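Local coordinates for protein Baccell_00875 (Bacteroides cellulosilyticus DSM 14838, PDB 5NO8) that probably acts as a polysaccharide lyase that removes the L-rhamnose caps linked to glucuronic acid on complex arabinogalactan proteins, at residues A[75-80]-A[86-91]; A[139-144]-A[661-666]; A[223-226]-A[232-235]; A[102-107]-A[111-116]. All blocks are in the same frame, centred on the assembly; numbering follows the deposited sequence. Where two conformers were deposited one is given.

Contact 1. Residues A[75-80]-A[86-91]; sequences GYFTVV and VKREWR
The indole of Trp90 lies flat over the backbone of Gly75, whose CA stands 3.5 Å from the centroid of the six-membered ring and 8° off its normal, a face-on CH-pi contact. Trp90 CG is placed between its own N and carbonyl carbon (chi1 67°), which folds the ring back across the neighbouring strand, where a beta carbon on residue 75 would run into CH2. Phe77 meets the same indole edge to edge, CD2 lying 3.9 Å from Trp90 CZ3. With an alanine in place of Trp90, the backbone of Gly75 would probably lose its aromatic cover and Phe77 its edge partner. Over one Phe77 face comes Arg88 CB, 4.1 Å from the ring centroid.

Tyr76 and Lys87 project from the other side of the hairpin. The extended lysine brings NZ over the tyrosine face, 4.5 Å from the centroid, in a cation-pi contact; Tyr76 OH is hydrogen-bonded to Glu201 and Trp203. Along the backbone, Arg88 N bonds to Phe77 O at 2.8 Å, and the Trp90 N to Gly75 O bond at the Gly75 end of the pair is bent (2.9 Å, 140°).

In this antiparallel hairpin, strand 75-81 runs between strands 84-90 and 137-145, while Phe77 and Trp90 pack on Ile112 of strand 110-119, in the facing sheet.

Contact 2. Residues A[139-144]-A[661-666]; sequences LYDVAV and YPYKID
Asp141 reaches across to Tyr663 and Lys664 with one carboxylate oxygen for each, from the corner where strand 137-145 is interrupted. The contact thus ties one mixed beta sheet to itself across more than 500 residues of chain, because the short strand 664-665 belongs to that sheet too. Positive backbone angles at Asp141 (phi 49°) mark the corner.

The carboxylate plane stands 70° from the Tyr663 ring plane, and Asp141 CG lies at the ring edge, in the plane of the ring. OD1 accepts a hydrogen bond from Tyr663 OH at 2.6 Å through its syn lone pair, and also lies 3.4 Å from Tyr663 CE2. Lys664 arrives from the opposite direction to Asp141, its chain extended beyond CG, and NZ forms a salt bridge with Asp141 OD2 at 2.7 Å, on the syn side but 24° out of the carboxylate plane. Lys664 CG itself rides over one face of the Tyr663 ring, toward the rim, so the lysine chain lies against the ring of the other partner. Replacing Asp141 by an alanine would remove the shared acceptor, and is likely to leave the Lys664 ammonium without this counter-charge and the Tyr663 hydroxyl free to turn.

Around the site, Arg198 makes a cation-pi contact with Tyr663, and Asp224 OD1 accepts a hydrogen bond from the backbone N of Asp141. A glycerol, probably from the crystallisation liquor, lies close to the acid. The two donors stay distinct: Tyr663 OH and Lys664 NZ are 3.7 Å apart.

Contact 3. Residues A[223-226]-A[232-235]; sequences PDLL and SYSL
Leu225 and Tyr233 face each other across a beta-arch, in which two successive strands meet through side chains and belong to different sheets. The evidence is the spacing: their CA atoms, the nearest pair across these segments, are 7.9 Å apart, and no hydrogen bond joins the two sides. The backbone of Leu225 pairs instead with Leu139 in the mixed sheet, and that of Tyr233 with Phe129 in the antiparallel sheet.

The CH-pi interaction comes first. Leu225 CD2 sits over one face of the Tyr233 ring, 3.8 Å from its centroid and 19° off the normal, displaced toward the rim near CD1. Tyrosine CG, anti to the backbone N (chi1 -177°), sends the ring across the gap, within range of the leucine, which crosses it at about a right angle.

Apolar contacts complete the join. The other leucine branch, Leu225 CD1, touches Tyr233 CB, 3.7 Å away, so both methyl groups lie on the same side of the tyrosine. At the far end the pyrrolidine of Pro223 meets the ring obliquely, Pro223 CD lying 4.0 Å from Tyr233 CZ and in van der Waals contact with Tyr233 OH at 3.5 Å.

Contact 4. Residues A[102-107]-A[111-116]; sequences KVLYRE and RILIKR
Tyr105 and Ile114 make the close part of this contact: Tyr105 CE1 and Ile114 CD1 are 3.7 Å apart on a buried face shared with Val103 and Ile112. The methyl approaches the ring obliquely, while Ile112 O lies in the ring plane at its edge, beside CD1. Ile112 CD1 fits between two residues of the other strand, 4.0 Å from Tyr105 CB and 3.9 Å from Glu107 CG. Beyond this face Tyr105 OH is hydrogen-bonded to Thr37 O, and its ring meets that of Trp90. At the other end of the strand pair Val103 CG2 touches Arg116 NH1, a nitrogen that is itself hydrogen-bonded to the carbonyls of Gly38 and Gly100.

The frame is an antiparallel beta hairpin, strands 102-107 and 110-119, with segment axes 4.6 Å apart at closest approach. Val103 with Ile114 and Tyr105 with Ile112 form its hydrogen-bonded pairs; the Ile114 N to Val103 O bond is 2.8 Å long and nearly straight at 174°.

The side bearing Lys102, Leu104, Arg106, Arg111 and Leu113 is the more solvent-accessible and carries long charged chains, though Leu104 CD1 still packs closely on Arg111. It lies over one face of the Arg111 guanidinium, toward its rim and 3.6 Å above its plane, because Arg111 runs extended from CG to NE after a first torsion of -175° (CG anti to N). Leu113 CD1 meets the same Leu104 CD1 at 3.9 Å, and Lys102 CE also touches Leu113 CD1. Lys102 NZ and Arg111 NH1, of like charge, are 5.8 Å apart and not in contact.

The four contacts lie within 20 Å of one another, centre to centre, in the beta-rich part of the chain. Contacts 1, 2 and 3 all reach one mixed sheet: strand 137-145 lies beside 75-81 and 225-227. Contact 4 lies in the antiparallel sheet, which contact 3 also enters through strand 232-242. Along the chain contact 1 closes first, then contact 4, and contact 3 is nested within the loop that contact 2 closes. Contacts 1 and 4, whose centres are 14 Å apart, touch across the sheets through the salt bridge between Arg88 and Glu107. These two are local hairpins, one per sheet; contact 3 joins the sheets, and contact 2 brings residues near the C-terminus back to the mixed one.

Contact 1. Residues A[75-80]-A[86-91]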
loop_
_atom_site.group_PDB
_atom_site.type_symbol
_atom_site.label_atom_id
_atom_site.label_comp_id
_atom_site.label_asym_id
_atom_site.label_seq_id
_atom_site.Cartn_x
_atom_site.Cartn_y
_atom_site.Cartn_z
ATOM N N GLY A 75 21.376 15.467 -0.788
ATOM C CA GLY A 75 20.139 15.862 -1.476
ATOM C C GLY A 75 20.405 16.613 -2.738
ATOM O O GLY A 75 21.515 16.573 -3.280
ATOM N N TYR A 76 19.373 17.296 -3.211
ATOM C CA TYR A 76 19.404 17.968 -4.494
ATOM C C TYR A 76 18.361 19.061 -4.599
ATOM O O TYR A 76 17.440 19.143 -3.801
ATOM C CB TYR A 76 19.217 16.934 -5.636
ATOM C CG TYR A 76 17.962 16.095 -5.498
ATOM C CD1 TYR A 76 16.743 16.562 -5.952
ATOM C CD2 TYR A 76 18.000 14.829 -4.905
ATOM C CE1 TYR A 76 15.600 15.790 -5.820
ATOM C CE2 TYR A 76 16.851 14.055 -4.744
ATOM C CZ TYR A 76 15.655 14.542 -5.228
ATOM O OH TYR A 76 14.524 13.795 -5.092
ATOM N N PHE A 77 18.535 19.919 -5.595
ATOM C CA PHE A 77 17.573 20.966 -5.885
ATOM C C PHE A 77 17.840 21.453 -7.286
ATOM O O PHE A 77 18.949 21.288 -7.828
ATOM C CB PHE A 77 17.668 22.127 -4.880
ATOM C CG PHE A 77 19.033 22.754 -4.816
ATOM C CD1 PHE A 77 19.424 23.679 -5.762
ATOM C CD2 PHE A 77 19.941 22.386 -3.839
ATOM C CE1 PHE A 77 20.693 24.255 -5.727
ATOM C CE2 PHE A 77 21.204 22.968 -3.805
ATOM C CZ PHE A 77 21.574 23.890 -4.749
ATOM N N THR A 78 16.819 22.038 -7.878
ATOM C CA THR A 78 16.953 22.709 -9.151
ATOM C C THR A 78 16.888 24.193 -8.906
ATOM O O THR A 78 15.867 24.694 -8.443
ATOM C CB THR A 78 15.866 22.241 -10.119
ATOM O OG1 THR A 78 16.023 20.836 -10.343
ATOM C CG2 THR A 78 15.944 22.994 -11.444
ATOM N N VAL A 79 17.934 24.916 -9.282
ATOM C CA VAL A 79 18.008 26.340 -9.045
ATOM C C VAL A 79 17.724 27.077 -10.350
ATOM O O VAL A 79 18.259 26.754 -11.414
ATOM C CB VAL A 79 19.308 26.791 -8.344
ATOM C CG1 VAL A 79 20.531 26.370 -9.071
ATOM C CG2 VAL A 79 19.315 28.299 -8.138
ATOM N N VAL A 80 16.844 28.047 -10.241
ATOM C CA VAL A 80 16.398 28.820 -11.379
ATOM C C VAL A 80 16.594 30.303 -11.132
ATOM O O VAL A 80 16.143 30.848 -10.116
ATOM C CB VAL A 80 14.905 28.556 -11.642
ATOM C CG1 VAL A 80 14.401 29.458 -12.765
ATOM C CG2 VAL A 80 14.685 27.097 -12.000
ATOM N N VAL A 86 19.604 25.012 -13.382
ATOM C CA VAL A 86 20.666 24.047 -13.121
ATOM C C VAL A 86 20.270 23.158 -11.950
ATOM O O VAL A 86 19.949 23.667 -10.899
ATOM C CB VAL A 86 21.993 24.730 -12.757
ATOM C CG1 VAL A 86 23.078 23.672 -12.536
ATOM C CG2 VAL A 86 22.413 25.706 -13.853
ATOM N N LYS A 87 20.329 21.843 -12.121
ATOM C CA LYS A 87 20.165 20.927 -11.010
ATOM C C LYS A 87 21.511 20.708 -10.318
ATOM O O LYS A 87 22.540 20.448 -11.004
ATOM C CB LYS A 87 19.582 19.580 -11.434
ATOM C CG LYS A 87 19.487 18.615 -10.261
ATOM C CD LYS A 87 18.676 17.371 -10.569
ATOM C CE LYS A 87 18.729 16.409 -9.398
ATOM N NZ LYS A 87 17.978 15.168 -9.660
ATOM N N ARG A 88 21.498 20.824 -8.994
ATOM C CA ARG A 88 22.670 20.561 -8.156
ATOM C C ARG A 88 22.370 19.437 -7.182
ATOM O O ARG A 88 21.242 19.304 -6.695
ATOM C CB ARG A 88 23.053 21.802 -7.366
ATOM C CG ARG A 88 23.173 23.085 -8.164
ATOM C CD ARG A 88 24.329 23.070 -9.125
ATOM N NE ARG A 88 25.629 22.877 -8.454
ATOM C CZ ARG A 88 26.673 23.713 -8.475
ATOM N NH1 ARG A 88 27.783 23.355 -7.830
ATOM N NH2 ARG A 88 26.649 24.874 -9.132
ATOM N N GLU A 89 23.374 18.624 -6.892
ATOM C CA GLU A 89 23.261 17.549 -5.900
ATOM C C GLU A 89 24.385 17.842 -4.921
ATOM O O GLU A 89 25.530 18.035 -5.366
ATOM C CB GLU A 89 23.458 16.171 -6.538
ATOM C CG GLU A 89 22.439 15.824 -7.606
ATOM C CD GLU A 89 22.804 14.570 -8.382
ATOM O OE1 GLU A 89 23.724 14.632 -9.237
ATOM O OE2 GLU A 89 22.170 13.521 -8.142
ATOM N N TRP A 90 24.084 17.960 -3.630
ATOM C CA TRP A 90 25.164 18.164 -2.658
ATOM C C TRP A 90 25.697 16.819 -2.238
ATOM O O TRP A 90 24.934 15.875 -1.983
ATOM C CB TRP A 90 24.770 19.081 -1.487
ATOM C CG TRP A 90 23.746 18.640 -0.485
ATOM C CD1 TRP A 90 23.984 18.011 0.717
ATOM C CD2 TRP A 90 22.343 18.906 -0.524
ATOM N NE1 TRP A 90 22.814 17.841 1.396
ATOM C CE2 TRP A 90 21.787 18.386 0.668
ATOM C CE3 TRP A 90 21.499 19.543 -1.444
ATOM C CZ2 TRP A 90 20.412 18.457 0.945
ATOM C CZ3 TRP A 90 20.130 19.612 -1.157
ATOM C CH2 TRP A 90 19.615 19.067 0.016
ATOM N N ARG A 91 27.027 16.708 -2.227
ATOM C CA ARG A 91 27.678 15.447 -1.912
ATOM C C ARG A 91 29.039 15.653 -1.241
ATOM O O ARG A 91 29.376 14.891 -0.359
ATOM C CB ARG A 91 27.876 14.592 -3.183
ATOM C CG ARG A 91 28.413 13.192 -2.873
ATOM C CD ARG A 91 28.522 12.312 -4.111
ATOM N NE ARG A 91 29.709 12.675 -4.854
ATOM C CZ ARG A 91 30.932 12.178 -4.657
ATOM N NH1 ARG A 91 31.180 11.221 -3.761
ATOM N NH2 ARG A 91 31.922 12.650 -5.392
#

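Contact 2. Residues A[139-144]-A[661-666]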
loop_
_atom_site.group_PDB
_atom_site.type_symbol
_atom_site.label_atom_id
_atom_site.label_comp_id
_atom_site.label_asym_id
_atom_site.label_seq_id
_atom_site.Cartn_x
_atom_site.Cartn_y
_atom_site.Cartn_z
ATOM N N LEU A 139 14.027 27.723 -6.078
ATOM C CA LEU A 139 14.482 26.341 -5.972
ATOM C C LEU A 139 13.272 25.451 -6.181
ATOM O O LEU A 139 12.258 25.642 -5.505
ATOM C CB LEU A 139 15.085 26.044 -4.588
ATOM C CG LEU A 139 16.301 26.928 -4.199
ATOM C CD1 LEU A 139 16.878 26.513 -2.853
ATOM C CD2 LEU A 139 17.364 26.881 -5.298
ATOM N N TYR A 140 13.384 24.500 -7.098
ATOM C CA TYR A 140 12.345 23.549 -7.357
ATOM C C TYR A 140 12.878 22.143 -7.104
ATOM O O TYR A 140 14.084 21.882 -7.250
ATOM C CB TYR A 140 11.904 23.667 -8.797
ATOM C CG TYR A 140 11.255 24.955 -9.175
ATOM C CD1 TYR A 140 9.874 25.132 -9.011
ATOM C CD2 TYR A 140 11.980 26.018 -9.687
ATOM C CE1 TYR A 140 9.263 26.298 -9.393
ATOM C CE2 TYR A 140 11.367 27.205 -10.059
ATOM C CZ TYR A 140 9.998 27.331 -9.892
ATOM O OH TYR A 140 9.365 28.473 -10.284
ATOM N N ASP A 141 11.980 21.216 -6.758
ATOM C CA ASP A 141 12.363 19.816 -6.527
ATOM C C ASP A 141 13.564 19.728 -5.584
ATOM O O ASP A 141 14.610 19.141 -5.889
ATOM C CB ASP A 141 12.605 19.106 -7.861
ATOM C CG ASP A 141 11.306 18.609 -8.488
ATOM O OD1 ASP A 141 10.247 19.244 -8.211
ATOM O OD2 ASP A 141 11.324 17.562 -9.196
ATOM N N VAL A 142 13.363 20.329 -4.437
ATOM C CA VAL A 142 14.340 20.356 -3.352
ATOM C C VAL A 142 14.044 19.128 -2.483
ATOM O O VAL A 142 12.911 18.948 -2.050
ATOM C CB VAL A 142 14.181 21.616 -2.476
ATOM C CG1 VAL A 142 15.264 21.651 -1.389
ATOM C CG2 VAL A 142 14.195 22.866 -3.340
ATOM N N ALA A 143 15.047 18.286 -2.249
ATOM C CA ALA A 143 14.816 17.054 -1.480
ATOM C C ALA A 143 16.044 16.618 -0.716
ATOM O O ALA A 143 17.154 16.923 -1.108
ATOM C CB ALA A 143 14.315 15.930 -2.379
ATOM N N VAL A 144 15.810 15.949 0.418
ATOM C CA VAL A 144 16.874 15.369 1.216
ATOM C C VAL A 144 16.689 13.852 1.140
ATOM O O VAL A 144 15.586 13.325 1.381
ATOM C CB VAL A 144 16.811 15.849 2.672
ATOM C CG1 VAL A 144 17.866 15.162 3.548
ATOM C CG2 VAL A 144 16.959 17.348 2.752
ATOM N N TYR A 661 1.736 6.517 -6.208
ATOM C CA TYR A 661 1.560 7.516 -5.157
ATOM C C TYR A 661 2.634 8.630 -5.032
ATOM O O TYR A 661 2.271 9.795 -4.827
ATOM C CB TYR A 661 1.338 6.819 -3.806
ATOM C CG TYR A 661 0.983 7.766 -2.704
ATOM C CD1 TYR A 661 -0.337 8.182 -2.507
ATOM C CD2 TYR A 661 1.961 8.298 -1.870
ATOM C CE1 TYR A 661 -0.648 9.099 -1.517
ATOM C CE2 TYR A 661 1.649 9.205 -0.870
ATOM C CZ TYR A 661 0.343 9.595 -0.703
ATOM O OH TYR A 661 0.043 10.494 0.266
ATOM N N PRO A 662 3.926 8.274 -5.089
ATOM C CA PRO A 662 4.933 9.321 -4.852
ATOM C C PRO A 662 4.894 10.447 -5.868
ATOM O O PRO A 662 4.329 10.294 -6.942
ATOM C CB PRO A 662 6.267 8.574 -4.951
ATOM C CG PRO A 662 5.923 7.146 -4.736
ATOM C CD PRO A 662 4.559 6.971 -5.344
ATOM N N TYR A 663 5.550 11.547 -5.540
ATOM C CA TYR A 663 5.629 12.691 -6.420
ATOM C C TYR A 663 6.243 12.295 -7.753
ATOM O O TYR A 663 5.713 12.614 -8.818
ATOM C CB TYR A 663 6.451 13.781 -5.725
ATOM C CG TYR A 663 6.803 14.991 -6.574
ATOM C CD1 TYR A 663 5.829 15.745 -7.190
ATOM C CD2 TYR A 663 8.111 15.414 -6.661
ATOM C CE1 TYR A 663 6.147 16.864 -7.947
ATOM C CE2 TYR A 663 8.475 16.508 -7.422
ATOM C CZ TYR A 663 7.497 17.245 -8.063
ATOM O OH TYR A 663 7.893 18.332 -8.821
ATOM N N LYS A 664 7.395 11.642 -7.668
ATOM C CA LYS A 664 8.110 11.113 -8.820
ATOM C C LYS A 664 8.796 9.822 -8.447
ATOM O O LYS A 664 9.046 9.532 -7.268
ATOM C CB LYS A 664 9.172 12.098 -9.319
ATOM C CG LYS A 664 8.601 13.386 -9.892
ATOM C CD LYS A 664 9.659 14.397 -10.275
ATOM C CE LYS A 664 9.014 15.588 -10.970
ATOM N NZ LYS A 664 9.982 16.645 -11.356
ATOM N N ILE A 665 9.064 9.038 -9.474
ATOM C CA ILE A 665 9.819 7.803 -9.353
ATOM C C ILE A 665 10.915 7.856 -10.401
ATOM O O ILE A 665 10.650 7.890 -11.623
ATOM C CB ILE A 665 8.903 6.587 -9.573
ATOM C CG1 ILE A 665 7.796 6.549 -8.499
ATOM C CG2 ILE A 665 9.731 5.298 -9.558
ATOM C CD1 ILE A 665 6.526 5.887 -8.969
ATOM N N ASP A 666 12.171 7.902 -9.931
ATOM C CA ASP A 666 13.344 8.052 -10.814
ATOM C C ASP A 666 13.205 9.212 -11.789
ATOM O O ASP A 666 13.606 9.120 -12.959
ATOM C CB ASP A 666 13.648 6.739 -11.558
ATOM C CG ASP A 666 14.384 5.740 -10.691
ATOM O OD1 ASP A 666 15.417 6.103 -10.074
ATOM O OD2 ASP A 666 13.886 4.608 -10.568
#

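Contact 3. Residues A[223-226]-A[232-235]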
loop_
_atom_site.group_PDB
_atom_site.type_symbol
_atom_site.label_atom_id
_atom_site.label_comp_id
_atom_site.label_asym_id
_atom_site.label_seq_id
_atom_site.Cartn_x
_atom_site.Cartn_y
_atom_site.Cartn_z
ATOM N N PRO A 223 9.119 22.119 0.343
ATOM C CA PRO A 223 8.398 23.002 -0.556
ATOM C C PRO A 223 9.313 23.612 -1.611
ATOM O O PRO A 223 10.524 23.781 -1.366
ATOM C CB PRO A 223 7.857 24.106 0.378
ATOM C CG PRO A 223 7.931 23.511 1.748
ATOM C CD PRO A 223 9.136 22.641 1.721
ATOM N N ASP A 224 8.753 23.946 -2.771
ATOM C CA ASP A 224 9.479 24.796 -3.698
ATOM C C ASP A 224 9.678 26.160 -3.017
ATOM O O ASP A 224 8.815 26.615 -2.268
ATOM C CB ASP A 224 8.751 24.902 -5.032
ATOM C CG ASP A 224 8.756 23.572 -5.829
ATOM O OD1 ASP A 224 9.633 22.660 -5.692
ATOM O OD2 ASP A 224 7.852 23.444 -6.684
ATOM N N LEU A 225 10.828 26.785 -3.248
ATOM C CA LEU A 225 11.264 27.946 -2.467
ATOM C C LEU A 225 11.596 29.117 -3.395
ATOM O O LEU A 225 11.944 28.935 -4.586
ATOM C CB LEU A 225 12.517 27.619 -1.627
ATOM C CG LEU A 225 12.483 26.418 -0.681
ATOM C CD1 LEU A 225 13.818 26.116 -0.039
ATOM C CD2 LEU A 225 11.431 26.681 0.372
ATOM N N LEU A 226 11.476 30.312 -2.837
ATOM C CA LEU A 226 11.962 31.520 -3.484
ATOM C C LEU A 226 12.788 32.227 -2.421
ATOM O O LEU A 226 12.238 32.573 -1.374
ATOM C CB LEU A 226 10.787 32.382 -3.957
ATOM C CG LEU A 226 11.100 33.693 -4.684
ATOM C CD1 LEU A 226 12.058 33.537 -5.795
ATOM C CD2 LEU A 226 9.826 34.300 -5.249
ATOM N N SER A 232 17.011 32.597 3.991
ATOM C CA SER A 232 17.195 31.206 4.276
ATOM C C SER A 232 15.839 30.515 4.371
ATOM O O SER A 232 14.798 31.175 4.508
ATOM C CB SER A 232 17.967 31.045 5.585
ATOM O OG SER A 232 18.563 29.771 5.659
ATOM N N TYR A 233 15.876 29.199 4.195
ATOM C CA TYR A 233 14.789 28.292 4.573
ATOM C C TYR A 233 15.378 27.257 5.529
ATOM O O TYR A 233 16.474 26.721 5.277
ATOM C CB TYR A 233 14.231 27.609 3.350
ATOM C CG TYR A 233 13.059 26.718 3.693
ATOM C CD1 TYR A 233 11.802 27.276 3.932
ATOM C CD2 TYR A 233 13.217 25.349 3.826
ATOM C CE1 TYR A 233 10.708 26.475 4.270
ATOM C CE2 TYR A 233 12.130 24.532 4.179
ATOM C CZ TYR A 233 10.875 25.113 4.373
ATOM O OH TYR A 233 9.792 24.333 4.723
ATOM N N SER A 234 14.671 26.982 6.624
ATOM C CA SER A 234 15.101 25.994 7.595
ATOM C C SER A 234 14.130 24.819 7.714
ATOM O O SER A 234 12.915 24.988 7.777
ATOM C CB SER A 234 15.310 26.596 8.986
ATOM O OG SER A 234 14.360 27.604 9.251
ATOM N N LEU A 235 14.713 23.638 7.769
ATOM C CA LEU A 235 13.987 22.407 8.015
ATOM C C LEU A 235 14.667 21.758 9.215
ATOM O O LEU A 235 15.891 21.628 9.239
ATOM C CB LEU A 235 14.099 21.511 6.823
ATOM C CG LEU A 235 13.634 20.066 6.978
ATOM C CD1 LEU A 235 12.123 19.997 7.012
ATOM C CD2 LEU A 235 14.220 19.194 5.884
#

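Contact 4. Residues A[102-107]-A[111-116]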
loop_
_atom_site.group_PDB
_atom_site.type_symbol
_atom_site.label_atom_id
_atom_site.label_comp_id
_atom_site.label_asym_id
_atom_site.label_seq_id
_atom_site.Cartn_x
_atom_site.Cartn_y
_atom_site.Cartn_z
ATOM N N LYS A 102 28.559 18.878 12.152
ATOM C CA LYS A 102 28.313 20.100 11.412
ATOM C C LYS A 102 28.873 19.873 10.032
ATOM O O LYS A 102 30.052 19.528 9.895
ATOM C CB LYS A 102 29.000 21.292 12.072
ATOM C CG LYS A 102 28.834 22.603 11.309
ATOM C CD LYS A 102 30.036 23.526 11.421
ATOM C CE LYS A 102 29.862 24.754 10.527
ATOM N NZ LYS A 102 30.690 25.914 10.989
ATOM N N VAL A 103 28.036 20.059 9.011
ATOM C CA VAL A 103 28.463 19.846 7.646
ATOM C C VAL A 103 27.942 21.001 6.800
ATOM O O VAL A 103 26.751 21.365 6.882
ATOM C CB VAL A 103 27.964 18.491 7.085
ATOM C CG1 VAL A 103 28.733 18.123 5.843
ATOM C CG2 VAL A 103 28.119 17.349 8.105
ATOM N N LEU A 104 28.827 21.591 6.008
ATOM C CA LEU A 104 28.503 22.722 5.175
ATOM C C LEU A 104 28.804 22.393 3.730
ATOM O O LEU A 104 29.915 21.951 3.392
ATOM C CB LEU A 104 29.304 23.936 5.648
ATOM C CG LEU A 104 29.093 25.273 4.976
ATOM C CD1 LEU A 104 27.651 25.693 5.114
ATOM C CD2 LEU A 104 30.046 26.328 5.561
ATOM N N TYR A 105 27.823 22.643 2.866
ATOM C CA TYR A 105 27.945 22.453 1.417
ATOM C C TYR A 105 27.649 23.774 0.771
ATOM O O TYR A 105 26.863 24.572 1.305
ATOM C CB TYR A 105 26.921 21.411 0.890
ATOM C CG TYR A 105 26.910 20.091 1.595
ATOM C CD1 TYR A 105 26.244 19.947 2.821
ATOM C CD2 TYR A 105 27.597 18.979 1.094
ATOM C CE1 TYR A 105 26.233 18.746 3.494
ATOM C CE2 TYR A 105 27.602 17.752 1.780
ATOM C CZ TYR A 105 26.937 17.648 2.986
ATOM O OH TYR A 105 26.902 16.471 3.701
ATOM N N ARG A 106 28.232 24.010 -0.402
ATOM C CA ARG A 106 27.964 25.210 -1.172
ATOM C C ARG A 106 27.853 24.793 -2.623
ATOM O O ARG A 106 28.821 24.316 -3.219
ATOM C CB ARG A 106 29.033 26.285 -0.973
ATOM C CG ARG A 106 28.840 27.556 -1.779
ATOM C CD ARG A 106 27.615 28.390 -1.359
ATOM N NE ARG A 106 27.585 29.592 -2.157
ATOM C CZ ARG A 106 28.181 30.747 -1.860
ATOM N NH1 ARG A 106 28.783 30.924 -0.706
ATOM N NH2 ARG A 106 28.105 31.758 -2.713
ATOM N N GLU A 107 26.654 24.962 -3.163
ATOM C CA GLU A 107 26.332 24.490 -4.501
ATOM C C GLU A 107 25.778 25.681 -5.255
ATOM O O GLU A 107 24.598 26.071 -5.088
ATOM C CB GLU A 107 25.324 23.342 -4.439
ATOM C CG GLU A 107 25.788 22.103 -3.665
ATOM C CD GLU A 107 27.019 21.424 -4.227
ATOM O OE1 GLU A 107 27.227 21.478 -5.461
ATOM O OE2 GLU A 107 27.760 20.798 -3.418
ATOM N N ARG A 111 23.935 27.775 -0.066
ATOM C CA ARG A 111 24.624 27.198 1.076
ATOM C C ARG A 111 23.673 26.236 1.761
ATOM O O ARG A 111 22.537 26.647 2.080
ATOM C CB ARG A 111 24.980 28.332 2.014
ATOM C CG ARG A 111 25.803 27.988 3.225
ATOM C CD ARG A 111 26.023 29.317 3.963
ATOM N NE ARG A 111 26.978 29.277 5.060
ATOM C CZ ARG A 111 26.675 29.169 6.364
ATOM N NH1 ARG A 111 27.663 29.185 7.268
ATOM N NH2 ARG A 111 25.410 29.004 6.773
ATOM N N ILE A 112 24.119 25.004 1.978
ATOM C CA ILE A 112 23.365 24.000 2.726
ATOM C C ILE A 112 24.142 23.690 3.989
ATOM O O ILE A 112 25.255 23.169 3.919
ATOM C CB ILE A 112 23.130 22.694 1.944
ATOM C CG1 ILE A 112 22.522 22.962 0.553
ATOM C CG2 ILE A 112 22.208 21.786 2.726
ATOM C CD1 ILE A 112 23.523 23.012 -0.585
ATOM N N LEU A 113 23.586 24.054 5.132
ATOM C CA LEU A 113 24.262 23.769 6.420
ATOM C C LEU A 113 23.442 22.737 7.153
ATOM O O LEU A 113 22.242 22.942 7.333
ATOM C CB LEU A 113 24.386 25.018 7.264
ATOM C CG LEU A 113 25.003 24.904 8.671
ATOM C CD1 LEU A 113 26.456 24.463 8.572
ATOM C CD2 LEU A 113 24.884 26.232 9.399
ATOM N N ILE A 114 24.082 21.650 7.575
ATOM C CA ILE A 114 23.466 20.677 8.449
ATOM C C ILE A 114 24.085 20.729 9.833
ATOM O O ILE A 114 25.292 20.564 9.957
ATOM C CB ILE A 114 23.610 19.247 7.918
ATOM C CG1 ILE A 114 23.198 19.188 6.449
ATOM C CG2 ILE A 114 22.756 18.305 8.762
ATOM C CD1 ILE A 114 23.430 17.852 5.781
ATOM N N LYS A 115 23.259 20.939 10.858
ATOM C CA LYS A 115 23.695 20.910 12.268
ATOM C C LYS A 115 22.980 19.757 12.938
ATOM O O LYS A 115 21.750 19.723 12.936
ATOM C CB LYS A 115 23.359 22.247 12.958
ATOM C CG LYS A 115 24.162 23.442 12.411
ATOM C CD LYS A 115 23.913 24.754 13.161
ATOM C CE LYS A 115 22.727 25.529 12.575
ATOM N NZ LYS A 115 22.433 26.729 13.378
ATOM N N ARG A 116 23.748 18.818 13.486
ATOM C CA ARG A 116 23.206 17.666 14.185
ATOM C C ARG A 116 23.515 17.716 15.670
ATOM O O ARG A 116 24.615 18.108 16.062
ATOM C CB ARG A 116 23.803 16.393 13.644
ATOM C CG ARG A 116 23.485 16.159 12.189
ATOM C CD ARG A 116 24.349 15.061 11.613
ATOM N NE ARG A 116 24.029 14.868 10.202
ATOM C CZ ARG A 116 24.900 14.689 9.218
ATOM N NH1 ARG A 116 26.208 14.686 9.436
ATOM N NH2 ARG A 116 24.448 14.494 7.977
#